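Local structure of halorhodopsin (Halobacterium salinarum, 2JAF) at residues W34-L39 and S75-L80; I138-G143 and C169-V174; A193-T198 and L250-N255. The protein pumps chloride ions across the cell membrane, driven by light absorbed by its bound retinal. The protein carries 2 engineered substitutions. All coordinates share one frame; numbering follows the deposited sequence. Where two conformers were deposited one is given.

Contact 1: W34-L39 and S75-L80; sequences WVNVAL and SSYLGL. With PLM (palmitic acid), chain D.
Asn36 and Tyr77 supply the polar part of this meeting between helices 27-50 and 58-82. Asn36 ND2 donates to Tyr77 OH over 2.9 Å, the oxygen lying nearly in the amide plane and the N-H...O angle being 155°. Ser235 O is a second acceptor for ND2, and such an amide nitrogen suits a buried site where two acceptors wait. The phenol oxygen is gripped as well by Arg108 NH1 and by its strongest partner, Asp238 OD2, which together fix the end of the ring.

The same pair also makes a CH-pi contact. Asn36 CB sits over one face of the Tyr77 ring, 3.7 Å from its centroid, while the amide stands steeply to it with the planes 77° apart. With Tyr77 CG anti to its carbonyl carbon (chi1 -77°), the ring lies under Asn36 while its hydroxyl reaches the amide.

Apolar packing adds Val37; its branch point at CB lets CG2 lie 3.8 Å from Tyr77 CB. On the other flank of helix 58-82, in one of its two deposited conformers and so with some doubt, Ser75 OG donates to palmitic acid O2 at 2.6 Å.

Helix 227-255 closes over Asn36 through Val239 and Tyr243, while Trp34 and Leu78 pack on Phe160 and Phe164 of a second subunit.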
# COMPACT_ATOMS: atom_id res chain seq x y z
N TRP A 34 -20.14 -5.74 -17.63
CA TRP A 34 -21.21 -4.75 -17.49
C TRP A 34 -22.21 -5.13 -16.42
O TRP A 34 -22.73 -4.27 -15.72
CB TRP A 34 -21.95 -4.55 -18.82
CG TRP A 34 -21.21 -3.69 -19.79
CD1 TRP A 34 -20.69 -4.06 -21.00
CD2 TRP A 34 -20.88 -2.30 -19.62
NE1 TRP A 34 -20.06 -2.99 -21.59
CE2 TRP A 34 -20.16 -1.90 -20.77
CE3 TRP A 34 -21.11 -1.36 -18.61
CZ2 TRP A 34 -19.68 -0.59 -20.94
CZ3 TRP A 34 -20.64 -0.06 -18.78
CH2 TRP A 34 -19.93 0.31 -19.94
N VAL A 35 -22.47 -6.43 -16.29
CA VAL A 35 -23.43 -6.89 -15.29
C VAL A 35 -23.02 -6.43 -13.89
O VAL A 35 -23.87 -6.01 -13.11
CB VAL A 35 -23.56 -8.44 -15.31
CG1 VAL A 35 -22.23 -9.09 -14.97
CG2 VAL A 35 -24.62 -8.88 -14.32
N ASN A 36 -21.73 -6.48 -13.57
CA ASN A 36 -21.33 -6.06 -12.24
C ASN A 36 -21.15 -4.56 -12.06
O ASN A 36 -21.14 -4.07 -10.93
CB ASN A 36 -20.09 -6.82 -11.77
CG ASN A 36 -20.46 -8.18 -11.19
OD1 ASN A 36 -21.64 -8.45 -10.94
ND2 ASN A 36 -19.47 -9.04 -10.98
N VAL A 37 -21.02 -3.82 -13.15
CA VAL A 37 -20.94 -2.37 -13.01
C VAL A 37 -22.33 -1.98 -12.51
O VAL A 37 -22.48 -1.14 -11.62
CB VAL A 37 -20.66 -1.68 -14.36
CG1 VAL A 37 -20.92 -0.18 -14.24
CG2 VAL A 37 -19.21 -1.91 -14.76
N ALA A 38 -23.35 -2.61 -13.08
CA ALA A 38 -24.73 -2.32 -12.69
C ALA A 38 -25.04 -2.82 -11.28
O ALA A 38 -25.59 -2.09 -10.46
CB ALA A 38 -25.70 -2.95 -13.68
N LEU A 39 -24.67 -4.06 -10.99
CA LEU A 39 -24.95 -4.62 -9.67
C LEU A 39 -24.19 -3.88 -8.57
O LEU A 39 -24.74 -3.63 -7.49
CB LEU A 39 -24.63 -6.12 -9.63
CG LEU A 39 -25.55 -6.98 -10.50
CD1 LEU A 39 -25.20 -8.46 -10.34
CD2 LEU A 39 -27.01 -6.74 -10.10
N SER A 75 -14.75 0.27 -9.62
CA SER A 75 -13.48 0.76 -10.15
C SER A 75 -12.77 -0.36 -10.90
O SER A 75 -12.22 -0.15 -11.98
CB SER A 75 -12.58 1.23 -9.00
OG SER A 75 -11.27 1.51 -9.47
N SER A 76 -12.80 -1.56 -10.33
CA SER A 76 -12.15 -2.71 -10.95
C SER A 76 -12.75 -3.02 -12.31
O SER A 76 -12.03 -3.17 -13.30
CB SER A 76 -12.26 -3.94 -10.05
OG SER A 76 -11.61 -5.05 -10.65
N TYR A 77 -14.07 -3.11 -12.37
CA TYR A 77 -14.73 -3.42 -13.62
C TYR A 77 -14.55 -2.34 -14.69
O TYR A 77 -14.49 -2.66 -15.88
CB TYR A 77 -16.21 -3.72 -13.36
CG TYR A 77 -16.39 -5.12 -12.78
CD1 TYR A 77 -16.30 -6.25 -13.60
CD2 TYR A 77 -16.55 -5.31 -11.41
CE1 TYR A 77 -16.37 -7.54 -13.06
CE2 TYR A 77 -16.62 -6.60 -10.86
CZ TYR A 77 -16.52 -7.70 -11.69
OH TYR A 77 -16.56 -8.97 -11.15
N LEU A 78 -14.43 -1.08 -14.29
CA LEU A 78 -14.19 -0.01 -15.25
C LEU A 78 -12.79 -0.19 -15.84
O LEU A 78 -12.56 0.04 -17.02
CB LEU A 78 -14.28 1.36 -14.57
CG LEU A 78 -15.63 1.76 -13.97
CD1 LEU A 78 -15.49 3.10 -13.26
CD2 LEU A 78 -16.68 1.82 -15.07
N GLY A 79 -11.85 -0.59 -14.99
CA GLY A 79 -10.49 -0.81 -15.45
C GLY A 79 -10.49 -1.89 -16.51
O GLY A 79 -9.84 -1.77 -17.55
N LEU A 80 -11.25 -2.96 -16.25
CA LEU A 80 -11.35 -4.06 -17.20
C LEU A 80 -12.08 -3.66 -18.48
O LEU A 80 -11.59 -3.88 -19.58
CB LEU A 80 -12.07 -5.25 -16.55
CG LEU A 80 -11.41 -5.83 -15.29
CD1 LEU A 80 -12.26 -6.98 -14.75
CD2 LEU A 80 -10.00 -6.32 -15.63
C1 PLM D . -8.42 0.15 -10.86
O1 PLM D . -8.42 0.76 -11.94
O2 PLM D . -9.48 -0.24 -10.32
C2 PLM D . -7.08 -0.12 -10.21
C3 PLM D . -6.96 0.25 -8.74
C4 PLM D . -5.56 -0.11 -8.27
C5 PLM D . -5.39 0.24 -6.81
C6 PLM D . -4.95 -0.93 -5.97
C7 PLM D . -4.55 -0.33 -4.63
C8 PLM D . -4.07 -1.38 -3.66
C9 PLM D . -3.73 -0.71 -2.34
CA PLM D . -3.21 -1.72 -1.33
CB PLM D . -3.18 -1.34 0.14
CC PLM D . -4.51 -1.04 0.81
CD PLM D . -4.25 -0.75 2.28
CE PLM D . -5.56 -0.45 3.02
CF PLM D . -5.22 0.05 4.41
CG PLM D . -6.48 0.35 5.20

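Contact 2: I138-G143 and C169-V174; sequences IAADIG and CAFFVV. With RET (retinal), chain G.
Phe171 lays its ring against Gly143 where two successive helices of the seven-helix rhodopsin bundle, 131-153 and 158-180, run side by side as an antiparallel pair. The axes of the two short segments pass 8.0 Å apart, with 158° between their directions. This close approach is consistent with the small residues Ala140 and Gly143, one turn apart on the first helix, facing larger ones, Phe171 and Val174, with the same spacing on the second.

Gly143 CA stands squarely over the centre of the Phe171 ring, 3.9 Å from the centroid and 9° off its normal, in a CH-pi contact. A beta carbon on Gly143 would come to 2.9 Å from Phe171 CE1, a clash, which explains why glycine suits the place. Ala140 meets the root of the same side chain, its O lying 3.3 Å from Phe171 CB. One turn on, the methyl of Ala140 touches Val174 CG1 at 3.6 Å. Val174 CG1 is put there by its torsion, anti to the backbone N (chi1 175°).

Farther out, Met144 and Thr147 also touch Phe171, and Met68 of the third subunit packs on Ala140, Phe171 and Val174, joining this helix pair to the trimer interface. Asp141 turns the other way and is tied through OD2 to Thr116 OG1 of helix 106-127.

Phe172, next to Phe171 in sequence, likewise faces away from the helix contact and lines the retinal pocket. Retinal C19, the methyl on C9, lies 4.1 Å above the plane of the Phe172 ring, offset toward its rim. The ionone ring is met nearby: its methyl C18 lies 3.9 Å from Phe172 CD2, and its C4 lies 3.9 Å from Cys169 SG.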
# COMPACT_ATOMS: atom_id res chain seq x y z
N ILE A 138 -4.22 -7.98 7.10
CA ILE A 138 -4.26 -7.18 5.88
C ILE A 138 -2.97 -7.35 5.09
O ILE A 138 -2.98 -7.40 3.86
CB ILE A 138 -4.51 -5.69 6.21
CG1 ILE A 138 -5.91 -5.54 6.82
CG2 ILE A 138 -4.38 -4.84 4.95
CD1 ILE A 138 -6.31 -4.12 7.16
N ALA A 139 -1.86 -7.43 5.81
CA ALA A 139 -0.57 -7.61 5.16
C ALA A 139 -0.54 -8.95 4.45
O ALA A 139 -0.06 -9.06 3.32
CB ALA A 139 0.55 -7.53 6.19
N ALA A 140 -1.05 -9.98 5.12
CA ALA A 140 -1.07 -11.32 4.55
C ALA A 140 -1.97 -11.32 3.33
O ALA A 140 -1.68 -11.98 2.32
CB ALA A 140 -1.59 -12.33 5.58
N ASP A 141 -3.06 -10.58 3.42
CA ASP A 141 -4.02 -10.49 2.33
C ASP A 141 -3.38 -9.81 1.13
O ASP A 141 -3.54 -10.25 -0.01
CB ASP A 141 -5.24 -9.70 2.79
CG ASP A 141 -6.35 -9.71 1.76
OD1 ASP A 141 -7.06 -10.74 1.65
OD2 ASP A 141 -6.50 -8.70 1.06
N ILE A 142 -2.64 -8.73 1.38
CA ILE A 142 -1.98 -8.02 0.29
C ILE A 142 -0.97 -8.95 -0.37
O ILE A 142 -0.84 -8.97 -1.59
CB ILE A 142 -1.30 -6.73 0.81
CG1 ILE A 142 -2.39 -5.73 1.23
CG2 ILE A 142 -0.42 -6.12 -0.27
CD1 ILE A 142 -1.86 -4.48 1.92
N GLY A 143 -0.26 -9.73 0.44
CA GLY A 143 0.71 -10.67 -0.10
C GLY A 143 0.04 -11.70 -1.00
O GLY A 143 0.57 -12.05 -2.06
N CYS A 169 -1.30 -19.13 -1.90
CA CYS A 169 -2.14 -20.01 -1.08
C CYS A 169 -1.68 -19.95 0.38
O CYS A 169 -2.49 -19.99 1.30
CB CYS A 169 -2.07 -21.46 -1.59
SG CYS A 169 -3.02 -21.80 -3.11
N ALA A 170 -0.37 -19.87 0.58
CA ALA A 170 0.18 -19.81 1.93
C ALA A 170 -0.29 -18.54 2.64
O ALA A 170 -0.64 -18.57 3.81
CB ALA A 170 1.70 -19.84 1.87
N PHE A 171 -0.30 -17.41 1.93
CA PHE A 171 -0.77 -16.17 2.53
C PHE A 171 -2.25 -16.29 2.86
O PHE A 171 -2.71 -15.79 3.89
CB PHE A 171 -0.55 -14.99 1.58
CG PHE A 171 0.86 -14.47 1.57
CD1 PHE A 171 1.41 -13.90 2.71
CD2 PHE A 171 1.62 -14.51 0.40
CE1 PHE A 171 2.71 -13.37 2.69
CE2 PHE A 171 2.92 -13.99 0.38
CZ PHE A 171 3.46 -13.42 1.53
N PHE A 172 -2.98 -16.96 1.98
CA PHE A 172 -4.42 -17.16 2.15
C PHE A 172 -4.66 -17.91 3.45
O PHE A 172 -5.59 -17.61 4.20
CB PHE A 172 -4.97 -17.93 0.95
CG PHE A 172 -6.46 -18.19 0.99
CD1 PHE A 172 -7.33 -17.25 1.55
CD2 PHE A 172 -6.99 -19.34 0.42
CE1 PHE A 172 -8.72 -17.46 1.53
CE2 PHE A 172 -8.37 -19.56 0.39
CZ PHE A 172 -9.23 -18.62 0.94
N VAL A 173 -3.80 -18.89 3.73
CA VAL A 173 -3.93 -19.68 4.95
C VAL A 173 -3.71 -18.81 6.19
O VAL A 173 -4.34 -19.03 7.22
CB VAL A 173 -2.95 -20.87 4.96
CG1 VAL A 173 -2.90 -21.52 6.34
CG2 VAL A 173 -3.40 -21.91 3.93
N VAL A 174 -2.82 -17.82 6.09
CA VAL A 174 -2.58 -16.92 7.22
C VAL A 174 -3.85 -16.13 7.49
O VAL A 174 -4.24 -15.94 8.64
CB VAL A 174 -1.44 -15.93 6.92
CG1 VAL A 174 -1.30 -14.95 8.08
CG2 VAL A 174 -0.13 -16.68 6.71
C1 RET G . -5.58 -16.27 -6.53
C2 RET G . -4.48 -17.18 -7.25
C3 RET G . -3.31 -17.67 -6.37
C4 RET G . -3.85 -18.55 -5.15
C5 RET G . -5.02 -17.88 -4.32
C6 RET G . -5.89 -16.77 -4.96
C7 RET G . -6.91 -16.10 -4.09
C8 RET G . -7.73 -15.03 -4.29
C9 RET G . -8.83 -14.67 -3.43
C10 RET G . -9.54 -13.61 -4.00
C11 RET G . -10.66 -13.04 -3.43
C12 RET G . -11.34 -12.02 -4.11
C13 RET G . -12.48 -11.31 -3.55
C14 RET G . -12.96 -10.28 -4.42
C15 RET G . -13.88 -9.32 -4.08
C16 RET G . -4.97 -14.82 -6.57
C17 RET G . -6.90 -16.36 -7.47
C18 RET G . -5.20 -18.42 -2.91
C19 RET G . -9.22 -15.53 -2.10
C20 RET G . -13.12 -11.68 -2.20

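Contact 3: A193-T198 and L250-N255; sequences AEIFDT and LRWVAN
Trp252 O on helix 227-255 accepts two hydrogen bonds, one from Asn256 ND2 and a weak one of 3.1 Å from Asn255 N, while the indole of the same residue carries the contact with Ile195 of helix 193-216. Ile195 CB lies 3.6 Å from the centroid of the five-membered ring of Trp252, only 6° off its normal, a CH-pi contact over the face. CG2 also lies over this face, above the middle of the whole indole. Ile195 CG1 is anti to the backbone N (chi1 179°), and the turn at chi2 brings CD1 to 3.8 Å from Trp252 CB, so the branched side chain spreads across the ring system. The Glu194 carboxylate lies near CZ2, its plane almost parallel to the indole, but the position of its OE2 is doubtful.

Leu126 of helix 106-127 packs on both Ile195 and Trp252. With an alanine here instead of Trp252, a gap would probably open between helices 193-216 and 227-255, leaving Ile195 without the flat surface its CB and CG2 rest on. The contact between Ile195 and Trp252 is one of dispersion and weak CH-pi attraction, dependent on matching shape more than on directional bonds.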
# COMPACT_ATOMS: atom_id res chain seq x y z
N ALA A 193 -20.71 -12.94 17.86
CA ALA A 193 -20.37 -14.30 17.43
C ALA A 193 -21.33 -14.91 16.41
O ALA A 193 -20.89 -15.61 15.49
CB ALA A 193 -20.27 -15.20 18.65
N GLU A 194 -22.62 -14.66 16.57
CA GLU A 194 -23.64 -15.20 15.67
C GLU A 194 -23.49 -14.72 14.23
O GLU A 194 -23.46 -15.53 13.30
CB GLU A 194 -25.04 -14.84 16.18
CG GLU A 194 -25.34 -13.34 16.17
CD GLU A 194 -24.29 -12.52 16.92
OE1 GLU A 194 -24.20 -12.64 18.16
OE2 GLU A 194 -23.55 -11.76 16.26
N ILE A 195 -23.40 -13.41 14.04
CA ILE A 195 -23.25 -12.85 12.70
C ILE A 195 -21.85 -13.15 12.14
O ILE A 195 -21.68 -13.40 10.95
CB ILE A 195 -23.51 -11.32 12.69
CG1 ILE A 195 -23.33 -10.77 11.28
CG2 ILE A 195 -22.59 -10.63 13.69
CD1 ILE A 195 -24.28 -11.39 10.25
N PHE A 196 -20.85 -13.14 13.02
CA PHE A 196 -19.48 -13.43 12.59
C PHE A 196 -19.40 -14.85 12.03
O PHE A 196 -18.81 -15.07 10.97
CB PHE A 196 -18.51 -13.31 13.77
CG PHE A 196 -17.09 -13.68 13.42
CD1 PHE A 196 -16.29 -12.81 12.68
CD2 PHE A 196 -16.57 -14.92 13.79
CE1 PHE A 196 -14.99 -13.17 12.32
CE2 PHE A 196 -15.27 -15.28 13.43
CZ PHE A 196 -14.48 -14.41 12.70
N ASP A 197 -19.99 -15.80 12.74
CA ASP A 197 -19.97 -17.20 12.31
C ASP A 197 -20.64 -17.38 10.94
O ASP A 197 -20.20 -18.18 10.12
CB ASP A 197 -20.65 -18.10 13.35
CG ASP A 197 -19.82 -18.27 14.61
OD1 ASP A 197 -18.59 -18.05 14.56
OD2 ASP A 197 -20.39 -18.64 15.66
N THR A 198 -21.71 -16.63 10.70
CA THR A 198 -22.41 -16.69 9.42
C THR A 198 -21.50 -16.12 8.33
O THR A 198 -21.31 -16.74 7.28
CB THR A 198 -23.71 -15.86 9.46
OG1 THR A 198 -24.66 -16.50 10.31
CG2 THR A 198 -24.30 -15.71 8.06
N LEU A 250 -24.29 -5.50 6.63
CA LEU A 250 -24.90 -4.20 6.90
C LEU A 250 -26.29 -4.32 7.52
O LEU A 250 -26.62 -3.59 8.46
CB LEU A 250 -24.96 -3.39 5.61
CG LEU A 250 -25.41 -1.93 5.73
CD1 LEU A 250 -24.59 -1.23 6.81
CD2 LEU A 250 -25.23 -1.23 4.40
N ARG A 251 -27.11 -5.23 6.99
CA ARG A 251 -28.46 -5.42 7.49
C ARG A 251 -28.44 -5.81 8.96
O ARG A 251 -29.28 -5.35 9.74
CB ARG A 251 -29.19 -6.49 6.68
CG ARG A 251 -30.64 -6.73 7.12
CD ARG A 251 -31.34 -7.80 6.30
NE ARG A 251 -30.69 -9.10 6.40
CZ ARG A 251 -31.08 -10.20 5.76
NH1 ARG A 251 -32.13 -10.17 4.96
NH2 ARG A 251 -30.40 -11.33 5.92
N TRP A 252 -27.49 -6.66 9.34
CA TRP A 252 -27.39 -7.10 10.73
C TRP A 252 -27.00 -5.92 11.61
O TRP A 252 -27.58 -5.72 12.67
CB TRP A 252 -26.35 -8.21 10.87
CG TRP A 252 -26.37 -8.85 12.24
CD1 TRP A 252 -27.14 -9.91 12.64
CD2 TRP A 252 -25.65 -8.41 13.40
NE1 TRP A 252 -26.94 -10.16 13.98
CE2 TRP A 252 -26.04 -9.25 14.47
CE3 TRP A 252 -24.73 -7.39 13.64
CZ2 TRP A 252 -25.52 -9.10 15.77
CZ3 TRP A 252 -24.22 -7.24 14.93
CH2 TRP A 252 -24.62 -8.09 15.97
N VAL A 253 -26.01 -5.16 11.17
CA VAL A 253 -25.55 -4.00 11.92
C VAL A 253 -26.68 -3.01 12.17
O VAL A 253 -26.80 -2.44 13.26
CB VAL A 253 -24.38 -3.29 11.19
CG1 VAL A 253 -24.05 -1.97 11.88
CG2 VAL A 253 -23.15 -4.19 11.18
N ALA A 254 -27.53 -2.80 11.16
CA ALA A 254 -28.65 -1.87 11.29
C ALA A 254 -29.67 -2.33 12.32
O ALA A 254 -30.27 -1.52 13.03
CB ALA A 254 -29.33 -1.67 9.94
N ASN A 255 -29.85 -3.65 12.42
CA ASN A 255 -30.80 -4.22 13.37
C ASN A 255 -30.18 -4.56 14.73
O ASN A 255 -30.87 -5.08 15.61
CB ASN A 255 -31.42 -5.49 12.78
CG ASN A 255 -32.24 -5.21 11.54
OD1 ASN A 255 -33.19 -4.42 11.57
ND2 ASN A 255 -31.89 -5.87 10.44

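The three contacts lie 25 to 27 Å apart between centres and do not touch, their nearest atoms being about 11 to 13 Å apart. Contacts 1 and 2 approach retinal from different sides: Tyr77 of contact 1 comes within about 8 Å of it, whereas contact 2 contributes Cys169 and Phe172 to the pocket itself. Contact 3, centred about 19 Å from the chain's centre, has no part in that pocket. Helix 227-255 links contacts 1 and 3, giving Ser235 and Asp238 to contact 1 and Trp252 to contact 3. Helix 106-127 reaches all three, through Arg108, Thr116 and Leu126. Neighbouring subunits pack on contacts 1 and 2, but not on contact 3.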